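Local coordinates for EDTA monooxygenase (EDTA-degrading bacterium BNC1, PDB 5DQP), which probably oxidises EDTA as a flavin-dependent monooxygenase of the bacterial luciferase-like family, working together with a partner flavin reductase, at residues A[30-35]-A[70-75]; A[162-167]-A[177-182]; A[229-234]-A[262-267]; A[310-315]-A[346-351]. All coordinates share one frame; numbering follows the deposited sequence.

Contact 1 of 4, residues A[30-35]-A[70-75]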
# COMPACT_ATOMS: atom_id res chain seq x y z
N ALA A 30 -21.05 -2.31 -6.13
CA ALA A 30 -19.70 -2.29 -6.69
C ALA A 30 -18.93 -0.99 -6.40
O ALA A 30 -17.75 -0.91 -6.76
CB ALA A 30 -19.77 -2.52 -8.21
N ARG A 31 -19.55 0.02 -5.77
CA ARG A 31 -18.81 1.24 -5.49
C ARG A 31 -17.74 1.05 -4.42
O ARG A 31 -16.85 1.90 -4.33
CB ARG A 31 -19.76 2.36 -5.04
CG ARG A 31 -20.46 2.03 -3.75
CD ARG A 31 -21.47 3.09 -3.41
NE ARG A 31 -21.79 3.07 -1.99
CZ ARG A 31 -22.77 2.35 -1.46
NH1 ARG A 31 -23.52 1.58 -2.26
NH2 ARG A 31 -22.99 2.41 -0.15
N ILE A 32 -17.80 -0.01 -3.62
CA ILE A 32 -16.72 -0.21 -2.65
C ILE A 32 -15.42 -0.63 -3.31
O ILE A 32 -14.38 -0.70 -2.63
CB ILE A 32 -17.10 -1.23 -1.54
CG1 ILE A 32 -17.25 -2.64 -2.11
CG2 ILE A 32 -18.40 -0.79 -0.85
CD1 ILE A 32 -17.52 -3.69 -1.03
N PHE A 33 -15.45 -0.92 -4.60
CA PHE A 33 -14.24 -1.25 -5.34
C PHE A 33 -13.77 -0.11 -6.23
O PHE A 33 -12.90 -0.31 -7.09
CB PHE A 33 -14.48 -2.51 -6.17
CG PHE A 33 -14.96 -3.69 -5.35
CD1 PHE A 33 -14.12 -4.26 -4.40
CD2 PHE A 33 -16.24 -4.20 -5.51
CE1 PHE A 33 -14.54 -5.33 -3.64
CE2 PHE A 33 -16.68 -5.27 -4.75
CZ PHE A 33 -15.82 -5.84 -3.81
N ASP A 34 -14.29 1.09 -6.03
CA ASP A 34 -14.00 2.25 -6.86
C ASP A 34 -13.25 3.28 -6.02
O ASP A 34 -13.75 3.73 -4.99
CB ASP A 34 -15.29 2.84 -7.42
CG ASP A 34 -15.06 4.11 -8.25
OD1 ASP A 34 -13.89 4.43 -8.57
OD2 ASP A 34 -16.05 4.79 -8.59
N LEU A 35 -12.06 3.67 -6.48
CA LEU A 35 -11.28 4.67 -5.76
C LEU A 35 -12.10 5.93 -5.49
O LEU A 35 -11.99 6.53 -4.41
CB LEU A 35 -10.01 5.00 -6.54
CG LEU A 35 -9.13 6.13 -5.98
CD1 LEU A 35 -8.64 5.78 -4.53
CD2 LEU A 35 -7.97 6.41 -6.96
N GLU A 70 -15.92 -5.72 4.66
CA GLU A 70 -15.39 -4.53 5.33
C GLU A 70 -14.04 -4.10 4.77
O GLU A 70 -13.72 -2.90 4.80
CB GLU A 70 -15.26 -4.79 6.84
CG GLU A 70 -15.03 -3.49 7.62
CD GLU A 70 -14.92 -3.69 9.13
OE1 GLU A 70 -14.35 -2.81 9.83
OE2 GLU A 70 -15.41 -4.73 9.61
N TYR A 71 -13.27 -5.04 4.24
CA TYR A 71 -11.89 -4.81 3.84
C TYR A 71 -11.69 -5.11 2.36
O TYR A 71 -10.96 -6.04 1.99
CB TYR A 71 -10.95 -5.67 4.69
CG TYR A 71 -11.40 -5.83 6.15
CD1 TYR A 71 -11.41 -4.75 7.02
CD2 TYR A 71 -11.77 -7.08 6.66
CE1 TYR A 71 -11.79 -4.89 8.35
CE2 TYR A 71 -12.16 -7.23 8.00
CZ TYR A 71 -12.15 -6.13 8.83
OH TYR A 71 -12.52 -6.26 10.14
N PRO A 72 -12.32 -4.34 1.46
CA PRO A 72 -12.18 -4.65 0.03
C PRO A 72 -10.77 -4.41 -0.53
O PRO A 72 -10.47 -4.94 -1.61
CB PRO A 72 -13.25 -3.76 -0.64
CG PRO A 72 -13.48 -2.66 0.33
CD PRO A 72 -13.29 -3.26 1.70
N PHE A 73 -9.89 -3.66 0.15
CA PHE A 73 -8.56 -3.33 -0.35
C PHE A 73 -7.53 -3.34 0.77
O PHE A 73 -7.84 -3.04 1.93
CB PHE A 73 -8.48 -1.93 -0.96
CG PHE A 73 -9.28 -1.75 -2.18
CD1 PHE A 73 -8.87 -2.31 -3.38
CD2 PHE A 73 -10.42 -0.96 -2.15
CE1 PHE A 73 -9.60 -2.12 -4.54
CE2 PHE A 73 -11.16 -0.77 -3.29
CZ PHE A 73 -10.75 -1.35 -4.49
N ASP A 74 -6.28 -3.63 0.39
CA ASP A 74 -5.17 -3.39 1.30
C ASP A 74 -5.17 -1.93 1.73
O ASP A 74 -5.27 -1.04 0.88
CB ASP A 74 -3.83 -3.73 0.66
CG ASP A 74 -2.67 -3.56 1.65
OD1 ASP A 74 -2.19 -2.41 1.80
OD2 ASP A 74 -2.27 -4.56 2.29
N PRO A 75 -5.04 -1.65 3.02
CA PRO A 75 -5.22 -0.27 3.49
C PRO A 75 -4.04 0.63 3.19
O PRO A 75 -4.23 1.83 2.98
CB PRO A 75 -5.44 -0.44 5.01
CG PRO A 75 -4.82 -1.75 5.33
CD PRO A 75 -5.07 -2.62 4.13

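Contact 2 of 4, residues A[162-167]-A[177-182]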
# COMPACT_ATOMS: atom_id res chain seq x y z
N ASN A 162 14.52 4.84 12.42
CA ASN A 162 15.58 5.75 12.82
C ASN A 162 16.91 5.45 12.18
O ASN A 162 17.85 6.20 12.42
CB ASN A 162 15.76 5.73 14.34
CG ASN A 162 14.60 6.38 15.04
OD1 ASN A 162 13.99 7.31 14.51
ND2 ASN A 162 14.26 5.89 16.22
N SER A 163 17.01 4.40 11.36
CA SER A 163 18.29 3.90 10.89
C SER A 163 18.85 4.67 9.69
O SER A 163 20.01 4.44 9.33
CB SER A 163 18.20 2.41 10.54
OG SER A 163 17.43 2.21 9.35
N TRP A 164 18.05 5.54 9.05
CA TRP A 164 18.55 6.39 7.96
C TRP A 164 18.06 7.80 8.20
O TRP A 164 16.88 8.09 7.98
CB TRP A 164 18.10 5.89 6.59
CG TRP A 164 18.68 6.71 5.45
CD1 TRP A 164 19.73 7.61 5.51
CD2 TRP A 164 18.24 6.72 4.09
NE1 TRP A 164 19.98 8.15 4.27
CE2 TRP A 164 19.09 7.61 3.38
CE3 TRP A 164 17.26 6.02 3.39
CZ2 TRP A 164 18.93 7.85 2.02
CZ3 TRP A 164 17.11 6.26 2.04
CH2 TRP A 164 17.95 7.16 1.37
N LYS A 165 18.96 8.68 8.64
CA LYS A 165 18.65 10.09 8.83
C LYS A 165 19.33 10.85 7.69
O LYS A 165 20.51 11.17 7.76
CB LYS A 165 19.12 10.55 10.21
CG LYS A 165 18.33 9.89 11.35
CD LYS A 165 18.89 10.25 12.73
CE LYS A 165 18.20 9.42 13.81
NZ LYS A 165 18.66 9.76 15.19
N PHE A 166 18.56 11.09 6.63
CA PHE A 166 19.04 11.81 5.46
C PHE A 166 19.15 13.30 5.78
O PHE A 166 18.33 13.84 6.51
CB PHE A 166 18.07 11.57 4.29
CG PHE A 166 18.41 12.31 3.02
CD1 PHE A 166 19.33 11.79 2.12
CD2 PHE A 166 17.83 13.53 2.74
CE1 PHE A 166 19.66 12.47 0.97
CE2 PHE A 166 18.14 14.22 1.58
CZ PHE A 166 19.07 13.68 0.69
N PRO A 167 20.27 14.06 5.22
CA PRO A 167 20.49 15.49 5.57
C PRO A 167 19.65 16.49 4.78
O PRO A 167 20.07 17.13 3.82
CB PRO A 167 21.99 15.67 5.33
CG PRO A 167 22.36 14.65 4.30
CD PRO A 167 21.33 13.53 4.35
N ASN A 177 29.15 13.60 2.68
CA ASN A 177 28.33 12.54 3.26
C ASN A 177 26.87 12.77 2.89
O ASN A 177 26.02 13.05 3.75
CB ASN A 177 28.51 12.50 4.77
CG ASN A 177 27.75 11.37 5.42
OD1 ASN A 177 27.49 10.34 4.80
ND2 ASN A 177 27.39 11.56 6.67
N PRO A 178 26.53 12.65 1.60
CA PRO A 178 25.18 13.05 1.18
C PRO A 178 24.07 12.13 1.68
O PRO A 178 22.91 12.54 1.65
CB PRO A 178 25.28 13.05 -0.35
CG PRO A 178 26.29 11.95 -0.63
CD PRO A 178 27.29 12.00 0.51
N PHE A 179 24.39 10.90 2.13
CA PHE A 179 23.37 10.04 2.73
C PHE A 179 23.10 10.38 4.19
O PHE A 179 22.10 9.89 4.74
CB PHE A 179 23.77 8.56 2.63
CG PHE A 179 23.48 7.93 1.29
CD1 PHE A 179 24.31 8.16 0.20
CD2 PHE A 179 22.40 7.08 1.12
CE1 PHE A 179 24.06 7.58 -1.02
CE2 PHE A 179 22.14 6.48 -0.12
CZ PHE A 179 22.96 6.73 -1.18
N GLY A 180 23.93 11.19 4.84
CA GLY A 180 23.69 11.52 6.23
C GLY A 180 24.05 10.36 7.16
O GLY A 180 25.00 9.62 6.92
N GLU A 181 23.27 10.20 8.22
CA GLU A 181 23.54 9.19 9.25
C GLU A 181 22.79 7.91 8.90
O GLU A 181 21.56 7.86 8.91
CB GLU A 181 23.14 9.71 10.63
CG GLU A 181 23.23 8.63 11.73
CD GLU A 181 22.59 9.05 13.05
OE1 GLU A 181 22.49 10.27 13.31
OE2 GLU A 181 22.19 8.15 13.84
N VAL A 182 23.55 6.86 8.61
CA VAL A 182 23.03 5.55 8.23
C VAL A 182 23.59 4.55 9.22
O VAL A 182 24.81 4.42 9.35
CB VAL A 182 23.44 5.19 6.80
CG1 VAL A 182 23.02 3.78 6.44
CG2 VAL A 182 22.88 6.21 5.83
O HOH W 1 20.67 6.67 11.96
O HOH W 2 20.60 6.98 15.38

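Contact 3 of 4, residues A[229-234]-A[262-267]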
# COMPACT_ATOMS: atom_id res chain seq x y z
N ILE A 229 -1.92 7.21 19.74
CA ILE A 229 -3.36 7.29 19.75
C ILE A 229 -3.91 5.94 20.17
O ILE A 229 -3.46 4.89 19.69
CB ILE A 229 -3.95 7.69 18.39
CG1 ILE A 229 -3.22 8.89 17.80
CG2 ILE A 229 -5.44 7.96 18.55
CD1 ILE A 229 -3.73 9.26 16.40
N ILE A 230 -4.87 5.97 21.07
CA ILE A 230 -5.56 4.78 21.54
C ILE A 230 -7.04 4.95 21.24
O ILE A 230 -7.65 5.96 21.63
CB ILE A 230 -5.32 4.56 23.05
CG1 ILE A 230 -3.82 4.69 23.38
CG2 ILE A 230 -5.98 3.26 23.51
CD1 ILE A 230 -3.51 4.69 24.87
N TYR A 231 -7.61 3.99 20.52
CA TYR A 231 -9.05 3.90 20.33
C TYR A 231 -9.69 3.22 21.52
O TYR A 231 -9.15 2.26 22.06
CB TYR A 231 -9.40 3.11 19.08
CG TYR A 231 -8.94 3.74 17.80
CD1 TYR A 231 -8.44 5.05 17.78
CD2 TYR A 231 -9.02 3.04 16.61
CE1 TYR A 231 -8.03 5.63 16.60
CE2 TYR A 231 -8.62 3.62 15.42
CZ TYR A 231 -8.13 4.91 15.41
OH TYR A 231 -7.72 5.47 14.22
N ALA A 232 -10.86 3.73 21.93
CA ALA A 232 -11.53 3.23 23.11
C ALA A 232 -13.00 2.97 22.82
O ALA A 232 -13.59 3.48 21.86
CB ALA A 232 -11.41 4.20 24.31
N PHE A 233 -13.58 2.14 23.67
CA PHE A 233 -15.00 1.84 23.64
C PHE A 233 -15.77 3.03 24.22
O PHE A 233 -15.32 3.68 25.17
CB PHE A 233 -15.26 0.57 24.45
CG PHE A 233 -16.70 0.16 24.51
CD1 PHE A 233 -17.36 -0.28 23.37
CD2 PHE A 233 -17.38 0.19 25.72
CE1 PHE A 233 -18.68 -0.66 23.44
CE2 PHE A 233 -18.70 -0.20 25.80
CZ PHE A 233 -19.36 -0.62 24.65
N LEU A 234 -16.90 3.34 23.61
CA LEU A 234 -17.74 4.42 24.13
C LEU A 234 -18.71 3.81 25.14
O LEU A 234 -19.88 3.56 24.85
CB LEU A 234 -18.44 5.16 23.00
CG LEU A 234 -19.25 6.36 23.48
CD1 LEU A 234 -18.38 7.58 23.56
CD2 LEU A 234 -20.48 6.62 22.60
N LEU A 262 -3.09 10.36 23.05
CA LEU A 262 -4.47 10.79 22.86
C LEU A 262 -5.36 9.55 22.90
O LEU A 262 -4.99 8.51 22.35
CB LEU A 262 -4.63 11.53 21.53
CG LEU A 262 -3.74 12.77 21.31
CD1 LEU A 262 -3.88 13.22 19.87
CD2 LEU A 262 -4.17 13.89 22.24
N VAL A 263 -6.50 9.66 23.59
CA VAL A 263 -7.52 8.62 23.64
C VAL A 263 -8.75 9.08 22.86
O VAL A 263 -9.31 10.16 23.13
CB VAL A 263 -7.90 8.27 25.10
CG1 VAL A 263 -9.02 7.22 25.14
CG2 VAL A 263 -6.69 7.80 25.88
N LEU A 264 -9.20 8.25 21.93
CA LEU A 264 -10.36 8.56 21.08
C LEU A 264 -11.36 7.41 21.16
O LEU A 264 -11.16 6.37 20.51
CB LEU A 264 -9.95 8.78 19.62
CG LEU A 264 -8.69 9.58 19.32
CD1 LEU A 264 -8.61 9.84 17.83
CD2 LEU A 264 -8.65 10.88 20.10
N PRO A 265 -12.44 7.57 21.94
CA PRO A 265 -13.54 6.60 21.88
C PRO A 265 -14.19 6.60 20.51
O PRO A 265 -14.28 7.63 19.84
CB PRO A 265 -14.51 7.10 22.96
CG PRO A 265 -13.70 7.98 23.86
CD PRO A 265 -12.74 8.66 22.88
N SER A 266 -14.63 5.42 20.09
CA SER A 266 -15.17 5.19 18.76
C SER A 266 -16.67 4.97 18.90
O SER A 266 -17.11 4.30 19.83
CB SER A 266 -14.50 3.97 18.10
OG SER A 266 -14.95 3.78 16.76
N PHE A 267 -17.44 5.54 17.98
CA PHE A 267 -18.88 5.33 18.07
C PHE A 267 -19.53 5.55 16.70
O PHE A 267 -18.94 6.16 15.80
CB PHE A 267 -19.52 6.24 19.12
CG PHE A 267 -19.64 7.66 18.68
CD1 PHE A 267 -18.54 8.48 18.63
CD2 PHE A 267 -20.86 8.18 18.30
CE1 PHE A 267 -18.65 9.78 18.21
CE2 PHE A 267 -20.97 9.50 17.88
CZ PHE A 267 -19.87 10.29 17.84
O HOH W 3 -18.08 2.02 21.13

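Contact 4 of 4, residues A[310-315]-A[346-351]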
# COMPACT_ATOMS: atom_id res chain seq x y z
N ILE A 310 -40.55 -4.48 36.08
CA ILE A 310 -39.86 -3.31 35.54
C ILE A 310 -40.40 -3.05 34.14
O ILE A 310 -40.37 -3.94 33.28
CB ILE A 310 -38.33 -3.51 35.52
CG1 ILE A 310 -37.80 -3.85 36.91
CG2 ILE A 310 -37.60 -2.25 35.08
CD1 ILE A 310 -37.91 -2.70 37.88
N ASN A 311 -40.90 -1.83 33.92
CA ASN A 311 -41.28 -1.38 32.59
C ASN A 311 -40.04 -1.06 31.76
O ASN A 311 -39.05 -0.55 32.29
CB ASN A 311 -42.17 -0.14 32.72
CG ASN A 311 -42.70 0.37 31.38
OD1 ASN A 311 -42.00 1.06 30.65
ND2 ASN A 311 -43.95 0.04 31.08
N VAL A 312 -40.09 -1.37 30.46
CA VAL A 312 -38.94 -1.07 29.61
C VAL A 312 -38.70 0.42 29.42
O VAL A 312 -37.65 0.81 28.89
CB VAL A 312 -39.04 -1.74 28.22
CG1 VAL A 312 -39.17 -3.24 28.37
CG2 VAL A 312 -40.18 -1.16 27.39
N ASP A 313 -39.62 1.28 29.85
CA ASP A 313 -39.44 2.71 29.71
C ASP A 313 -39.07 3.41 31.02
O ASP A 313 -38.78 4.61 31.01
CB ASP A 313 -40.70 3.34 29.13
CG ASP A 313 -40.82 3.10 27.64
OD1 ASP A 313 -39.82 3.36 26.91
OD2 ASP A 313 -41.89 2.63 27.18
N GLN A 314 -39.04 2.69 32.12
CA GLN A 314 -38.73 3.35 33.37
C GLN A 314 -37.22 3.47 33.58
O GLN A 314 -36.43 2.63 33.14
CB GLN A 314 -39.39 2.61 34.53
CG GLN A 314 -38.68 1.44 35.06
CD GLN A 314 -39.54 0.78 36.17
OE1 GLN A 314 -40.62 0.23 35.90
NE2 GLN A 314 -39.08 0.88 37.42
N VAL A 315 -36.83 4.55 34.25
CA VAL A 315 -35.42 4.75 34.57
C VAL A 315 -34.95 3.58 35.42
O VAL A 315 -35.50 3.31 36.50
CB VAL A 315 -35.20 6.07 35.30
CG1 VAL A 315 -33.75 6.10 35.84
CG2 VAL A 315 -35.49 7.22 34.39
N LEU A 346 -30.87 5.92 32.13
CA LEU A 346 -31.57 5.37 30.98
C LEU A 346 -32.62 4.35 31.40
O LEU A 346 -32.53 3.72 32.46
CB LEU A 346 -30.59 4.72 29.99
CG LEU A 346 -29.53 5.65 29.37
CD1 LEU A 346 -28.67 4.91 28.38
CD2 LEU A 346 -30.12 6.90 28.69
N SER A 347 -33.64 4.22 30.55
CA SER A 347 -34.53 3.08 30.55
C SER A 347 -33.87 1.93 29.79
O SER A 347 -32.85 2.10 29.11
CB SER A 347 -35.86 3.44 29.90
OG SER A 347 -35.66 3.69 28.53
N LEU A 348 -34.48 0.76 29.88
CA LEU A 348 -33.95 -0.38 29.15
C LEU A 348 -34.02 -0.16 27.64
O LEU A 348 -33.09 -0.50 26.91
CB LEU A 348 -34.70 -1.65 29.55
CG LEU A 348 -34.22 -2.93 28.88
CD1 LEU A 348 -32.71 -3.18 29.14
CD2 LEU A 348 -35.07 -4.09 29.37
N ARG A 349 -35.14 0.40 27.17
CA ARG A 349 -35.31 0.66 25.74
C ARG A 349 -34.24 1.62 25.24
O ARG A 349 -33.74 1.46 24.12
CB ARG A 349 -36.70 1.25 25.48
CG ARG A 349 -37.08 1.30 24.00
CD ARG A 349 -38.16 2.34 23.69
NE ARG A 349 -39.45 2.03 24.30
CZ ARG A 349 -40.23 1.01 23.94
NH1 ARG A 349 -39.84 0.18 22.98
NH2 ARG A 349 -41.39 0.81 24.55
N GLN A 350 -33.90 2.63 26.04
CA GLN A 350 -32.86 3.55 25.63
C GLN A 350 -31.50 2.86 25.65
O GLN A 350 -30.70 3.04 24.73
CB GLN A 350 -32.85 4.78 26.56
CG GLN A 350 -34.07 5.68 26.41
CD GLN A 350 -34.11 6.76 27.47
OE1 GLN A 350 -33.73 6.53 28.62
NE2 GLN A 350 -34.58 7.93 27.09
N LEU A 351 -31.23 2.08 26.69
CA LEU A 351 -29.95 1.40 26.79
C LEU A 351 -29.72 0.46 25.60
O LEU A 351 -28.60 0.39 25.08
CB LEU A 351 -29.89 0.65 28.12
CG LEU A 351 -28.63 -0.19 28.38
CD1 LEU A 351 -27.40 0.71 28.51
CD2 LEU A 351 -28.85 -1.03 29.64
O HOH W 4 -36.44 0.21 31.96
O HOH W 5 -37.60 4.67 27.03

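Contact 1 of 4, residues A[30-35]-A[70-75]
The Phe73 ring turns its rim, at CZ, to the backbone and CB of Phe33, and this CZ also lies near the plane of the Phe33 ring, beyond its edge, without the two rings stacking. Phe33 O is 3.5 Å from Phe73 CZ, with the carbonyl carbon of Phe33 in the plane of the Phe73 ring. One face of the Phe33 ring is occupied from within its own segment by Ile32 CG1, which stands 3.7 Å above the plane and over the ring centre. Pro72 approaches this ring obliquely, its CB 3.6 Å from Phe33 CE1. Phe33 CG lies anti to the carbonyl carbon (chi1 -55°), beside the backbone N.

A carbonyl also takes part. Ile32 O sits 3.3 Å from Phe73 CE2 and 3.7 Å from Pro72 CG. No hydrogen bond joins the two segments, and the contact is van der Waals; Ile32 O instead accepts one from the Tyr38 hydroxyl. Pro72 lies about 7 Å, side chain to side chain, from Asp57, a predicted FMN ligand at the loop following strand 52-55. The second subunit closes in as well, its Phe166 meeting Phe33 edge-to-face.

Both segments lie in connections of a TIM-barrel-type monooxygenase that follow a strand and lead into the next helix, 35-47 and 75-85, the first with a 3-10 turn at 30-32. Asp34 and Asp74 are the N-caps of these helices. Tyr38 of helix 35-47 packs on Pro72 and Phe73, and Leu78 of helix 75-85 packs on Phe73.

Contact 2 of 4, residues A[162-167]-A[177-182]
Trp164 and Phe179 are joined by a side-chain hydrogen bond, Trp164 NE1 donating to Phe179 O at 2.8 Å, within the indole plane and on a lone pair of the carbonyl. Two backbone bonds join Lys165 and Glu181: Lys165 N to Glu181 O (2.7 Å) and Glu181 N to Lys165 O (3.0 Å). They define an antiparallel two-stranded ladder, with Lys165 and Glu181 as its hydrogen-bonded pair and Trp164 and Val182 as the non-hydrogen-bonded one, in the long excursion between helix 143-161 and barrel strand 210-213. A type I turn, Asn177 to Gly180, leads into the second strand.

Among apolar contacts, Trp164 CD1 lies 3.5 Å from Val182 CG2, and Trp164 CZ2 is 3.7 Å from Phe179 CD2, the rings being nearly parallel but slid apart. Phe179 also meets Trp22 of the second subunit. An alanine in place of Trp164 would probably leave Phe179 O without its indole donor and open a gap beside Phe179 and Val182.

The charged pair runs side by side on the other face. Lys165 NZ stays 4.1 Å from Glu181 OE2, beyond a salt bridge, and a water donates to OE2 while accepting a weak bond from NZ.

Contact 3 of 4, residues A[229-234]-A[262-267]
Ile229 and Leu264 meet with their first branches beside the backbone N: Ile229 CG1 lies anti to the carbonyl carbon (chi1 -47°), which leaves CG2 anti to N, and Leu264 CG is likewise anti to its carbonyl carbon (chi1 -41°). Ile229 CG2 comes 3.7 Å from Leu264 CG, the side chains passing obliquely. The strands that bear them, 229-233 and 262-271, are neighbours in the parallel sheet of the TIM barrel and the two ends of a beta-alpha-beta crossover through helix 237-253.

The parallel ladder runs from Ile229 with Leu262 to Ala232 with Pro265, closing up at the last pair. Ile230 is bonded through both backbone polar atoms: its N donates to Leu262 O and its O accepts from Leu264 N, each at 2.8 Å. One step on, Ala232 N reaches Leu264 O at 3.0 Å from well above the carbonyl plane, and Ala232 O takes Ser266 N.

On the face of Ile230 and Val263, Ala232 CB rests 3.9 Å from Val263 CG1, and Phe243 of the crossover helix packs over all three. On the face of Ile229 and Leu264, Tyr231 and Leu264 both touch Val382 of strand 380-383, inside the barrel, and Ser266 OG bonds with Trp11 NE1. The Tyr231 side chain is about 7 Å from that of Thr94, a predicted FMN ligand.

Beyond the ladder, Leu234 runs beside Phe267, its CD2 3.6 Å from Phe267 CB. There a water accepts from Leu234 N at 3.0 Å and donates to Ser266 O at 2.8 Å.

Contact 4 of 4, residues A[310-315]-A[346-351]
Arg349 reaches across to Val312 and Asp313 with most of its length. Its CB lies 3.6 Å from Val312 O, the same carbonyl that accepts a hydrogen bond from Arg349 N at 3.1 Å. CG is anti to the backbone N, and CD passes 3.8 Å from Asp313 OD1. A bend at chi3 (-66°) then sets NE, which donates to Asp313 OD1 at 3.0 Å. At the tip NH2 bonds Asp313 OD2 at 3.2 Å, so the guanidinium grips the carboxylate in a side-on salt bridge, with one nitrogen to each oxygen and both oxygens met on the syn side. The two planes are 39° apart, so the pairing is twisted. Val312 CG2 lies over one face of the guanidinium, near NH2, and Val312 CG1 faces Leu348 CD2 more loosely.

Ser347 lies between the two backbones: its CB is 3.3 Å from Val312 O and equally near Asp313 O. Its OG shares a water with Asp313 OD1, while a second water donates to Asn311 O and Gln314 O and accepts from Leu348 N. An alanine in place of Ser347 would probably leave Gln350 N without its capping acceptor and the first of those waters without one of its two anchors.

Segment 310-315 contains a type I turn, Asn311 to Gln314, and lies in the loop between helices 292-303 and 331-344; Ile296 of the former packs on Val312 and Leu348. Helix 348-354 begins at the other segment, where Gln350 N donates to Ser347 OG and Ser347 N returns a bond to Gln350 OE1, the reciprocal pair that defines a capping box.

The four contacts follow one another along the chain without overlap, all within the luciferase-like monooxygenase range. Contact 3 belongs to the barrel sheet, its centre about 7 Å from that of the chain. Contact 1 joins two loops that follow strands 7-11 and 52-55 of the same sheet, its centre about 24 Å from that of contact 3. Contacts 2 and 4 lie on excursions from the barrel, on opposite sides of the chain's centre and about 63 Å apart between centres. Contacts 1 and 2 both touch the second subunit, and Phe33 of one chain meets Phe166 of the other, so two distant parts of the chain come together in the dimer.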